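Local coordinates for gala protein type 1, 3 or 4 (Legionella pneumophila subsp. pneumophila, PDB 4XA9) that is a leucine-rich-repeat protein that probably binds small GTPases and may activate their GTP hydrolysis, at residues A[165-176]-A[188-199]; A[200-210]-A[225-236]. All blocks are in the same frame, centred on the assembly; numbering follows the deposited sequence. Where two conformers were deposited one is given.

Contact 1: residues A[165-176]-A[188-199]; sequences KELIASACDVSD and LTLLILGKNAIT
Asn196 reaches back into the backbone of the preceding turn, gripping Ala169, Cys172 and Val174 with both ends of its amide. Its CG stands beside the backbone N, anti to the carbonyl carbon (chi1 -79°), which swings the amide across to that turn. OD1 accepts from Cys172 N at 2.8 Å and from Val174 N at 3.1 Å, the second donor standing above the carbonyl plane. The other end, ND2, gives a nearly straight bond to Ala169 O (165°), which lies in the amide plane, so rotation of the group is fixed from two directions. Val174 O, in turn, receives Ala197 N. Farther along, Asp176 takes Thr199 N on the syn side of OD1, 2.7 Å away. Toward the strands, Ser170 OG accepts from Gly194 N and is also bonded to the backbone of the partner protein chain. Parallel strands 166-168 and 190-192 set this register. On one face Ile168 and Ile192 lie side by side, CD1 to CD1 3.6 Å; on the other, Leu191 CD1 packs on Leu167 CB beside Leu182 of helix 176-184. Asn220 repeats the role of Asn196, bonding Leu193 O and Ile198 N, the recurring asparagine pattern of a leucine-rich-repeat solenoid built from beta-alpha units.

Contact 2: residues A[200-210]-A[225-236]; sequences DKSTLHFANNT and AGKKILETNTRI
Apolar packing joins Thr203, Phe206 and Ala207 to Ile229 and Leu230, where helices 203-207 and 225-230 run side by side at 13°, their axes 8.5 Å apart. Leu230 CD2 reaches Phe206 CB at 3.6 Å and also touches Thr203 CB, while Ile229 CG2 meets Ala207 CB at the same 3.6 Å. Thr203 turns its hydroxyl back to Asp200 O (chi1 62°), which leaves CG2 against Leu230 and lets OG1 meet Ile229 CD1 as a van der Waals neighbour. Near the start of the helices Asp200 OD1 comes to 3.2 Å from Gly226 CA, a close approach at a residue with no side chain; the carboxylate's OD2 is bonded to Thr223.

These are neighbouring helices on the convex side of the leucine-rich-repeat solenoid, and Phe206 and Leu230 both extend inward to Leu215 of strand 214-216.

Polar contacts gather round the C-terminal end of helix 203-207 and the turn after it. Asn233 ND2 donates to Phe206 O at 2.9 Å, the oxygen lying in the amide plane, and more weakly to Asn209 O. Its OD1 accepts from Arg235 N in an Asx turn, which fixes the amide from its other end. Arg235 NH2 gives Asn209 O a bent bond of 2.7 Å (135°), with NE weakly joining it, while Thr210 CG2 sits over one guanidinium face.

One water bridges the segments by donating to Ala207 O and Thr232 OG1.

Contact 1 pairs the strands and following turns of two successive repeats, whereas contact 2 joins helices farther toward the C-terminal end; their centres are 14 Å apart. Most residues of contact 1 are buried, and backbone bonds and an asparagine amide dominate it, yet its turn edge also meets the partner protein chain. Contact 2 has a buried apolar seam with side chains exposed at its edge, combines helix packing with Asn and Arg side chains bonded to backbone carbonyls, and touches no other chain of the assembly. The chain passes directly from segment 188-199 into 200-210. The two contacts also touch: Asp176 OD1 probably bonds Ser202 OG, and Leu191 and Leu193 pack on the Phe206 ring, joining sheet to helix layer.

Contact 1: residues A[165-176]-A[188-199]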
loop_
_atom_site.group_PDB
_atom_site.type_symbol
_atom_site.label_atom_id
_atom_site.label_comp_id
_atom_site.label_asym_id
_atom_site.label_seq_id
_atom_site.Cartn_x
_atom_site.Cartn_y
_atom_site.Cartn_z
ATOM N N LYS A 165 12.686 -5.805 -17.332
ATOM C CA LYS A 165 13.755 -4.890 -16.934
ATOM C C LYS A 165 13.537 -4.386 -15.511
ATOM O O LYS A 165 14.486 -4.074 -14.792
ATOM C CB LYS A 165 13.843 -3.705 -17.897
ATOM C CG LYS A 165 14.304 -4.076 -19.295
ATOM C CD LYS A 165 15.755 -4.520 -19.289
ATOM C CE LYS A 165 16.218 -4.917 -20.680
ATOM N NZ LYS A 165 15.484 -6.107 -21.197
ATOM N N GLU A 166 12.276 -4.296 -15.110
ATOM C CA GLU A 166 11.955 -3.817 -13.776
ATOM C C GLU A 166 10.946 -4.728 -13.097
ATOM O O GLU A 166 9.867 -4.977 -13.622
ATOM C CB GLU A 166 11.432 -2.383 -13.844
ATOM C CG GLU A 166 12.463 -1.409 -14.390
ATOM C CD GLU A 166 11.928 -0.011 -14.561
ATOM O OE1 GLU A 166 10.868 0.150 -15.203
ATOM O OE2 GLU A 166 12.570 0.928 -14.047
ATOM N N LEU A 167 11.309 -5.226 -11.921
ATOM C CA LEU A 167 10.439 -6.115 -11.173
ATOM C C LEU A 167 10.257 -5.619 -9.732
ATOM O O LEU A 167 11.224 -5.438 -8.994
ATOM C CB LEU A 167 11.005 -7.543 -11.195
ATOM C CG LEU A 167 10.217 -8.601 -10.429
ATOM C CD1 LEU A 167 8.796 -8.685 -10.960
ATOM C CD2 LEU A 167 10.905 -9.958 -10.519
ATOM N N ILE A 168 9.007 -5.385 -9.353
ATOM C CA ILE A 168 8.650 -4.992 -7.995
ATOM C C ILE A 168 7.867 -6.144 -7.396
ATOM O O ILE A 168 6.804 -6.506 -7.909
ATOM C CB ILE A 168 7.781 -3.698 -7.953
ATOM C CG1 ILE A 168 8.182 -2.728 -9.063
ATOM C CG2 ILE A 168 7.829 -3.023 -6.577
ATOM C CD1 ILE A 168 9.504 -2.110 -8.858
ATOM N N ALA A 169 8.384 -6.727 -6.321
ATOM C CA ALA A 169 7.741 -7.889 -5.724
ATOM C C ALA A 169 7.948 -7.915 -4.212
ATOM O O ALA A 169 8.514 -8.867 -3.668
ATOM C CB ALA A 169 8.268 -9.170 -6.364
ATOM N N SER A 170 7.478 -6.867 -3.540
ATOM C CA SER A 170 7.597 -6.769 -2.088
ATOM C C SER A 170 6.415 -7.450 -1.409
ATOM O O SER A 170 5.300 -7.401 -1.920
ATOM C CB SER A 170 7.686 -5.302 -1.644
ATOM O OG SER A 170 8.852 -4.668 -2.149
ATOM N N ALA A 171 6.665 -8.060 -0.252
ATOM C CA ALA A 171 5.647 -8.828 0.471
ATOM C C ALA A 171 5.081 -9.932 -0.413
ATOM O O ALA A 171 3.864 -10.035 -0.596
ATOM C CB ALA A 171 4.530 -7.914 0.977
ATOM N N CYS A 172 5.970 -10.752 -0.967
ATOM C CA CYS A 172 5.566 -11.801 -1.895
ATOM C C CYS A 172 6.011 -13.194 -1.456
ATOM O O CYS A 172 6.048 -14.120 -2.272
ATOM C CB CYS A 172 6.110 -11.506 -3.298
ATOM S SG CYS A 172 5.326 -10.086 -4.136
ATOM N N ASP A 173 6.338 -13.333 -0.174
ATOM C CA ASP A 173 6.800 -14.604 0.396
ATOM C C ASP A 173 8.038 -15.152 -0.317
ATOM O O ASP A 173 8.150 -16.355 -0.559
ATOM C CB ASP A 173 5.672 -15.645 0.375
ATOM C CG ASP A 173 4.551 -15.311 1.349
ATOM O OD1 ASP A 173 4.852 -14.821 2.455
ATOM O OD2 ASP A 173 3.369 -15.522 1.004
ATOM N N VAL A 174 8.973 -14.263 -0.636
ATOM C CA VAL A 174 10.222 -14.654 -1.274
ATOM C C VAL A 174 11.315 -14.906 -0.235
ATOM O O VAL A 174 11.549 -14.071 0.643
ATOM C CB VAL A 174 10.708 -13.571 -2.261
ATOM C CG1 VAL A 174 12.068 -13.934 -2.827
ATOM C CG2 VAL A 174 9.697 -13.376 -3.375
ATOM N N SER A 175 11.982 -16.053 -0.326
ATOM C CA SER A 175 13.131 -16.319 0.539
ATOM C C SER A 175 14.428 -16.199 -0.254
ATOM O O SER A 175 14.419 -15.751 -1.394
ATOM C CB SER A 175 13.034 -17.708 1.172
ATOM O OG SER A 175 13.249 -18.716 0.198
ATOM N N ASP A 176 15.537 -16.624 0.353
ATOM C CA ASP A 176 16.849 -16.561 -0.285
ATOM C C ASP A 176 16.896 -17.346 -1.584
ATOM O O ASP A 176 17.580 -16.952 -2.523
ATOM C CB ASP A 176 17.937 -17.074 0.662
ATOM C CG ASP A 176 18.232 -16.108 1.794
ATOM O OD1 ASP A 176 18.291 -14.890 1.531
ATOM O OD2 ASP A 176 18.412 -16.565 2.945
ATOM N N LEU A 188 17.521 -7.507 -15.434
ATOM C CA LEU A 188 16.906 -6.573 -14.488
ATOM C C LEU A 188 17.823 -5.403 -14.146
ATOM O O LEU A 188 18.987 -5.593 -13.792
ATOM C CB LEU A 188 16.515 -7.299 -13.199
ATOM C CG LEU A 188 15.407 -8.348 -13.268
ATOM C CD1 LEU A 188 15.284 -9.035 -11.915
ATOM C CD2 LEU A 188 14.082 -7.702 -13.662
ATOM N N THR A 189 17.287 -4.194 -14.254
ATOM C CA THR A 189 18.021 -2.991 -13.880
ATOM C C THR A 189 17.463 -2.399 -12.591
ATOM O O THR A 189 18.118 -1.607 -11.926
ATOM C CB THR A 189 17.962 -1.923 -14.985
ATOM O OG1 THR A 189 16.599 -1.538 -15.208
ATOM C CG2 THR A 189 18.555 -2.459 -16.277
ATOM N N LEU A 190 16.245 -2.794 -12.250
ATOM C CA LEU A 190 15.592 -2.354 -11.027
ATOM C C LEU A 190 14.883 -3.549 -10.408
ATOM O O LEU A 190 14.091 -4.221 -11.061
ATOM C CB LEU A 190 14.612 -1.206 -11.314
ATOM C CG LEU A 190 13.975 -0.449 -10.143
ATOM C CD1 LEU A 190 13.609 0.974 -10.537
ATOM C CD2 LEU A 190 12.742 -1.167 -9.674
ATOM N N LEU A 191 15.185 -3.824 -9.148
ATOM C CA LEU A 191 14.558 -4.935 -8.447
ATOM C C LEU A 191 14.199 -4.512 -7.030
ATOM O O LEU A 191 15.033 -3.995 -6.288
ATOM C CB LEU A 191 15.485 -6.158 -8.440
ATOM C CG LEU A 191 15.052 -7.442 -7.722
ATOM C CD1 LEU A 191 13.758 -8.003 -8.301
ATOM C CD2 LEU A 191 16.173 -8.474 -7.804
ATOM N N ILE A 192 12.941 -4.710 -6.668
ATOM C CA ILE A 192 12.476 -4.361 -5.336
ATOM C C ILE A 192 11.883 -5.595 -4.681
ATOM O O ILE A 192 10.929 -6.181 -5.200
ATOM C CB ILE A 192 11.441 -3.224 -5.384
ATOM C CG1 ILE A 192 12.090 -1.957 -5.960
ATOM C CG2 ILE A 192 10.851 -2.972 -3.993
ATOM C CD1 ILE A 192 11.169 -0.729 -5.996
ATOM N N LEU A 193 12.468 -5.987 -3.551
ATOM C CA LEU A 193 12.068 -7.191 -2.831
ATOM C C LEU A 193 11.950 -6.929 -1.338
ATOM O O LEU A 193 12.508 -7.670 -0.523
ATOM C CB LEU A 193 13.068 -8.328 -3.073
ATOM C CG LEU A 193 13.102 -8.934 -4.481
ATOM C CD1 LEU A 193 14.303 -9.855 -4.648
ATOM C CD2 LEU A 193 11.806 -9.688 -4.769
ATOM N N GLY A 194 11.235 -5.900 -0.972
ATOM C CA GLY A 194 11.017 -5.554 0.393
ATOM C C GLY A 194 10.030 -6.459 1.109
ATOM O O GLY A 194 9.236 -7.093 0.498
ATOM N N LYS A 195 10.200 -6.475 2.414
ATOM C CA LYS A 195 9.147 -7.194 3.246
ATOM C C LYS A 195 9.034 -8.707 2.927
ATOM O O LYS A 195 7.931 -9.244 2.770
ATOM C CB LYS A 195 7.847 -6.523 3.222
ATOM C CG LYS A 195 6.951 -6.659 4.408
ATOM C CD LYS A 195 7.412 -5.857 5.573
ATOM C CE LYS A 195 6.380 -5.869 6.662
ATOM N NZ LYS A 195 5.693 -4.560 6.684
ATOM N N ASN A 196 10.121 -9.389 2.647
ATOM C CA ASN A 196 10.130 -10.787 2.318
ATOM C C ASN A 196 10.936 -11.527 3.418
ATOM O O ASN A 196 10.995 -11.084 4.483
ATOM C CB ASN A 196 10.686 -11.025 0.930
ATOM C CG ASN A 196 9.673 -10.751 -0.170
ATOM O OD1 ASN A 196 8.569 -11.195 -0.115
ATOM N ND2 ASN A 196 10.078 -9.986 -1.138
ATOM N N ALA A 197 11.531 -12.659 3.113
ATOM C CA ALA A 197 12.334 -13.388 4.096
ATOM C C ALA A 197 13.765 -13.554 3.617
ATOM O O ALA A 197 14.351 -14.624 3.750
ATOM C CB ALA A 197 11.723 -14.750 4.390
ATOM N N ILE A 198 14.324 -12.494 3.051
ATOM C CA ILE A 198 15.653 -12.564 2.460
ATOM C C ILE A 198 16.733 -12.299 3.507
ATOM O O ILE A 198 16.592 -11.404 4.341
ATOM C CB ILE A 198 15.757 -11.575 1.286
ATOM C CG1 ILE A 198 14.696 -11.927 0.235
ATOM C CG2 ILE A 198 17.144 -11.575 0.676
ATOM C CD1 ILE A 198 14.665 -10.994 -0.931
ATOM N N THR A 199 17.806 -13.086 3.478
ATOM C CA THR A 199 18.861 -12.941 4.485
ATOM C C THR A 199 20.196 -12.569 3.857
ATOM O O THR A 199 20.270 -12.274 2.663
ATOM C CB THR A 199 19.060 -14.233 5.308
ATOM O OG1 THR A 199 19.691 -15.233 4.494
ATOM C CG2 THR A 199 17.725 -14.755 5.820
HETATM O O HOH W 1 15.907 1.143 -13.910
HETATM O O HOH W 2 6.168 -11.888 2.336
#

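Contact 2: residues A[200-210]-A[225-236]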
loop_
_atom_site.group_PDB
_atom_site.type_symbol
_atom_site.label_atom_id
_atom_site.label_comp_id
_atom_site.label_asym_id
_atom_site.label_seq_id
_atom_site.Cartn_x
_atom_site.Cartn_y
_atom_site.Cartn_z
ATOM N N ASP A 200 21.247 -12.591 4.674
ATOM C CA ASP A 200 22.607 -12.338 4.204
ATOM C C ASP A 200 23.053 -13.331 3.137
ATOM O O ASP A 200 23.953 -13.041 2.357
ATOM C CB ASP A 200 23.602 -12.379 5.373
ATOM C CG ASP A 200 23.476 -11.184 6.291
ATOM O OD1 ASP A 200 22.874 -10.167 5.879
ATOM O OD2 ASP A 200 23.989 -11.255 7.424
ATOM N N LYS A 201 22.431 -14.506 3.115
ATOM C CA LYS A 201 22.756 -15.537 2.132
ATOM C C LYS A 201 22.599 -15.071 0.678
ATOM O O LYS A 201 23.300 -15.554 -0.210
ATOM C CB LYS A 201 21.883 -16.774 2.354
ATOM C CG LYS A 201 22.646 -18.012 2.784
ATOM C CD LYS A 201 21.990 -19.277 2.245
ATOM C CE LYS A 201 21.988 -19.287 0.722
ATOM N NZ LYS A 201 21.373 -20.519 0.151
ATOM N N SER A 202 21.677 -14.147 0.428
ATOM C CA SER A 202 21.458 -13.686 -0.942
ATOM C C SER A 202 22.453 -12.626 -1.383
ATOM O O SER A 202 22.611 -12.382 -2.581
ATOM C CB SER A 202 20.046 -13.122 -1.107
ATOM O OG SER A 202 19.062 -14.108 -0.867
ATOM N N THR A 203 23.117 -11.984 -0.426
ATOM C CA THR A 203 23.761 -10.712 -0.732
ATOM C C THR A 203 25.001 -10.855 -1.604
ATOM O O THR A 203 25.287 -9.962 -2.409
ATOM C CB THR A 203 24.118 -9.943 0.544
ATOM O OG1 THR A 203 25.046 -10.701 1.323
ATOM C CG2 THR A 203 22.850 -9.674 1.365
ATOM N N LEU A 204 25.727 -11.965 -1.469
ATOM C CA LEU A 204 26.885 -12.198 -2.326
ATOM C C LEU A 204 26.444 -12.224 -3.790
ATOM O O LEU A 204 27.080 -11.623 -4.655
ATOM C CB LEU A 204 27.605 -13.502 -1.956
ATOM C CG LEU A 204 28.713 -13.917 -2.924
ATOM C CD1 LEU A 204 29.781 -12.844 -2.988
ATOM C CD2 LEU A 204 29.318 -15.265 -2.534
ATOM N N HIS A 205 25.329 -12.886 -4.060
ATOM C CA HIS A 205 24.824 -12.971 -5.426
ATOM C C HIS A 205 24.396 -11.615 -5.974
ATOM O O HIS A 205 24.523 -11.368 -7.177
ATOM C CB HIS A 205 23.672 -13.968 -5.497
ATOM C CG HIS A 205 24.078 -15.359 -5.125
ATOM N ND1 HIS A 205 24.633 -16.237 -6.029
ATOM C CD2 HIS A 205 24.042 -16.012 -3.938
ATOM C CE1 HIS A 205 24.908 -17.377 -5.422
ATOM N NE2 HIS A 205 24.559 -17.267 -4.151
ATOM N N PHE A 206 23.900 -10.734 -5.107
ATOM C CA PHE A 206 23.565 -9.380 -5.542
ATOM C C PHE A 206 24.831 -8.531 -5.678
ATOM O O PHE A 206 24.892 -7.632 -6.509
ATOM C CB PHE A 206 22.580 -8.700 -4.575
ATOM C CG PHE A 206 21.155 -9.191 -4.699
ATOM C CD1 PHE A 206 20.433 -9.007 -5.875
ATOM C CD2 PHE A 206 20.531 -9.812 -3.630
ATOM C CE1 PHE A 206 19.125 -9.452 -5.981
ATOM C CE2 PHE A 206 19.225 -10.260 -3.729
ATOM C CZ PHE A 206 18.519 -10.077 -4.910
ATOM N N ALA A 207 25.840 -8.799 -4.856
ATOM C CA ALA A 207 27.107 -8.093 -5.009
ATOM C C ALA A 207 27.749 -8.451 -6.351
ATOM O O ALA A 207 28.412 -7.621 -6.974
ATOM C CB ALA A 207 28.061 -8.415 -3.859
ATOM N N ASN A 208 27.543 -9.682 -6.805
ATOM C CA ASN A 208 28.161 -10.109 -8.060
ATOM C C ASN A 208 27.250 -9.923 -9.280
ATOM O O ASN A 208 27.649 -10.204 -10.413
ATOM C CB ASN A 208 28.621 -11.567 -7.954
ATOM C CG ASN A 208 29.846 -11.727 -7.059
ATOM O OD1 ASN A 208 30.616 -10.785 -6.866
ATOM N ND2 ASN A 208 30.038 -12.930 -6.529
ATOM N N ASN A 209 26.031 -9.452 -9.043
ATOM C CA ASN A 209 25.140 -9.042 -10.124
ATOM C C ASN A 209 25.750 -7.881 -10.913
ATOM O O ASN A 209 26.367 -6.985 -10.331
ATOM C CB ASN A 209 23.772 -8.644 -9.552
ATOM C CG ASN A 209 22.840 -8.064 -10.600
ATOM O OD1 ASN A 209 22.966 -6.900 -10.975
ATOM N ND2 ASN A 209 21.884 -8.864 -11.055
ATOM N N THR A 210 25.582 -7.887 -12.233
ATOM C CA THR A 210 26.175 -6.841 -13.061
ATOM C C THR A 210 25.146 -5.977 -13.793
ATOM O O THR A 210 25.514 -5.051 -14.512
ATOM C CB THR A 210 27.120 -7.438 -14.118
ATOM O OG1 THR A 210 26.397 -8.373 -14.931
ATOM C CG2 THR A 210 28.302 -8.143 -13.452
ATOM N N ALA A 225 26.497 -7.496 8.013
ATOM C CA ALA A 225 27.409 -8.266 7.178
ATOM C C ALA A 225 26.919 -8.257 5.736
ATOM O O ALA A 225 27.696 -8.025 4.809
ATOM C CB ALA A 225 27.537 -9.696 7.697
ATOM N N GLY A 226 25.623 -8.502 5.560
ATOM C CA GLY A 226 25.003 -8.459 4.247
ATOM C C GLY A 226 25.086 -7.072 3.640
ATOM O O GLY A 226 25.350 -6.917 2.449
ATOM N N LYS A 227 24.857 -6.056 4.465
ATOM C CA LYS A 227 24.974 -4.675 4.018
ATOM C C LYS A 227 26.376 -4.408 3.483
ATOM O O LYS A 227 26.542 -3.790 2.433
ATOM C CB LYS A 227 24.648 -3.710 5.159
ATOM C CG LYS A 227 25.005 -2.258 4.876
ATOM C CD LYS A 227 24.710 -1.378 6.084
ATOM C CE LYS A 227 25.269 0.025 5.907
ATOM N NZ LYS A 227 24.681 0.715 4.728
ATOM N N LYS A 228 27.386 -4.886 4.209
ATOM C CA LYS A 228 28.765 -4.676 3.782
ATOM C C LYS A 228 29.001 -5.304 2.411
ATOM O O LYS A 228 29.603 -4.686 1.536
ATOM C CB LYS A 228 29.752 -5.236 4.810
ATOM C CG LYS A 228 31.196 -5.028 4.394
ATOM C CD LYS A 228 32.055 -4.554 5.544
ATOM C CE LYS A 228 31.572 -3.216 6.068
ATOM N NZ LYS A 228 32.449 -2.693 7.147
ATOM N N ILE A 229 28.502 -6.522 2.218
ATOM C CA ILE A 229 28.607 -7.209 0.926
ATOM C C ILE A 229 27.885 -6.462 -0.204
ATOM O O ILE A 229 28.434 -6.277 -1.292
ATOM C CB ILE A 229 28.036 -8.637 1.007
ATOM C CG1 ILE A 229 28.840 -9.476 1.995
ATOM C CG2 ILE A 229 28.030 -9.300 -0.368
ATOM C CD1 ILE A 229 28.322 -10.891 2.148
ATOM N N LEU A 230 26.647 -6.050 0.060
ATOM C CA LEU A 230 25.851 -5.333 -0.933
ATOM C C LEU A 230 26.533 -4.039 -1.370
ATOM O O LEU A 230 26.503 -3.679 -2.548
ATOM C CB LEU A 230 24.450 -5.030 -0.385
ATOM C CG LEU A 230 23.501 -6.223 -0.198
ATOM C CD1 LEU A 230 22.226 -5.799 0.514
ATOM C CD2 LEU A 230 23.158 -6.872 -1.532
ATOM N N GLU A 231 27.171 -3.353 -0.427
ATOM C CA GLU A 231 27.822 -2.083 -0.732
ATOM C C GLU A 231 29.114 -2.218 -1.557
ATOM O O GLU A 231 29.665 -1.207 -1.991
ATOM C CB GLU A 231 28.102 -1.317 0.561
ATOM C CG GLU A 231 26.828 -0.739 1.200
ATOM C CD GLU A 231 27.093 0.062 2.469
ATOM O OE1 GLU A 231 28.160 -0.124 3.091
ATOM O OE2 GLU A 231 26.220 0.871 2.851
ATOM N N THR A 232 29.592 -3.441 -1.789
ATOM C CA THR A 232 30.734 -3.621 -2.691
ATOM C C THR A 232 30.309 -3.460 -4.152
ATOM O O THR A 232 31.142 -3.206 -5.025
ATOM C CB THR A 232 31.429 -5.004 -2.533
ATOM O OG1 THR A 232 30.512 -6.060 -2.848
ATOM C CG2 THR A 232 31.987 -5.198 -1.114
ATOM N N ASN A 233 29.015 -3.613 -4.421
ATOM C CA ASN A 233 28.494 -3.406 -5.770
ATOM C C ASN A 233 28.224 -1.927 -6.023
ATOM O O ASN A 233 27.192 -1.396 -5.602
ATOM C CB ASN A 233 27.209 -4.216 -5.988
ATOM C CG ASN A 233 26.765 -4.232 -7.441
ATOM O OD1 ASN A 233 27.133 -3.355 -8.231
ATOM N ND2 ASN A 233 25.959 -5.223 -7.800
ATOM N N THR A 234 29.141 -1.273 -6.730
ATOM C CA THR A 234 29.046 0.166 -6.954
ATOM C C THR A 234 28.158 0.512 -8.151
ATOM O O THR A 234 27.881 1.685 -8.406
ATOM C CB THR A 234 30.429 0.786 -7.169
ATOM O OG1 THR A 234 31.049 0.180 -8.308
ATOM C CG2 THR A 234 31.303 0.551 -5.944
ATOM N N ARG A 235 27.720 -0.508 -8.884
ATOM C CA ARG A 235 26.776 -0.311 -9.979
ATOM C C ARG A 235 25.410 0.095 -9.438
ATOM O O ARG A 235 24.641 0.797 -10.099
ATOM C CB ARG A 235 26.650 -1.581 -10.816
ATOM C CG ARG A 235 27.904 -1.943 -11.591
ATOM C CD ARG A 235 27.801 -3.339 -12.196
ATOM N NE ARG A 235 27.755 -4.383 -11.174
ATOM C CZ ARG A 235 28.836 -4.901 -10.596
ATOM N NH1 ARG A 235 30.039 -4.462 -10.939
ATOM N NH2 ARG A 235 28.722 -5.851 -9.676
ATOM N N ILE A 236 25.111 -0.362 -8.229
ATOM C CA ILE A 236 23.846 -0.043 -7.588
ATOM C C ILE A 236 23.889 1.353 -6.977
ATOM O O ILE A 236 24.496 1.566 -5.932
ATOM C CB ILE A 236 23.499 -1.070 -6.498
ATOM C CG1 ILE A 236 23.492 -2.484 -7.086
ATOM C CG2 ILE A 236 22.160 -0.721 -5.851
ATOM C CD1 ILE A 236 23.173 -3.572 -6.077
HETATM O O HOH W 3 30.705 -6.518 -5.703
HETATM O O HOH W 4 24.657 -4.643 -10.501
#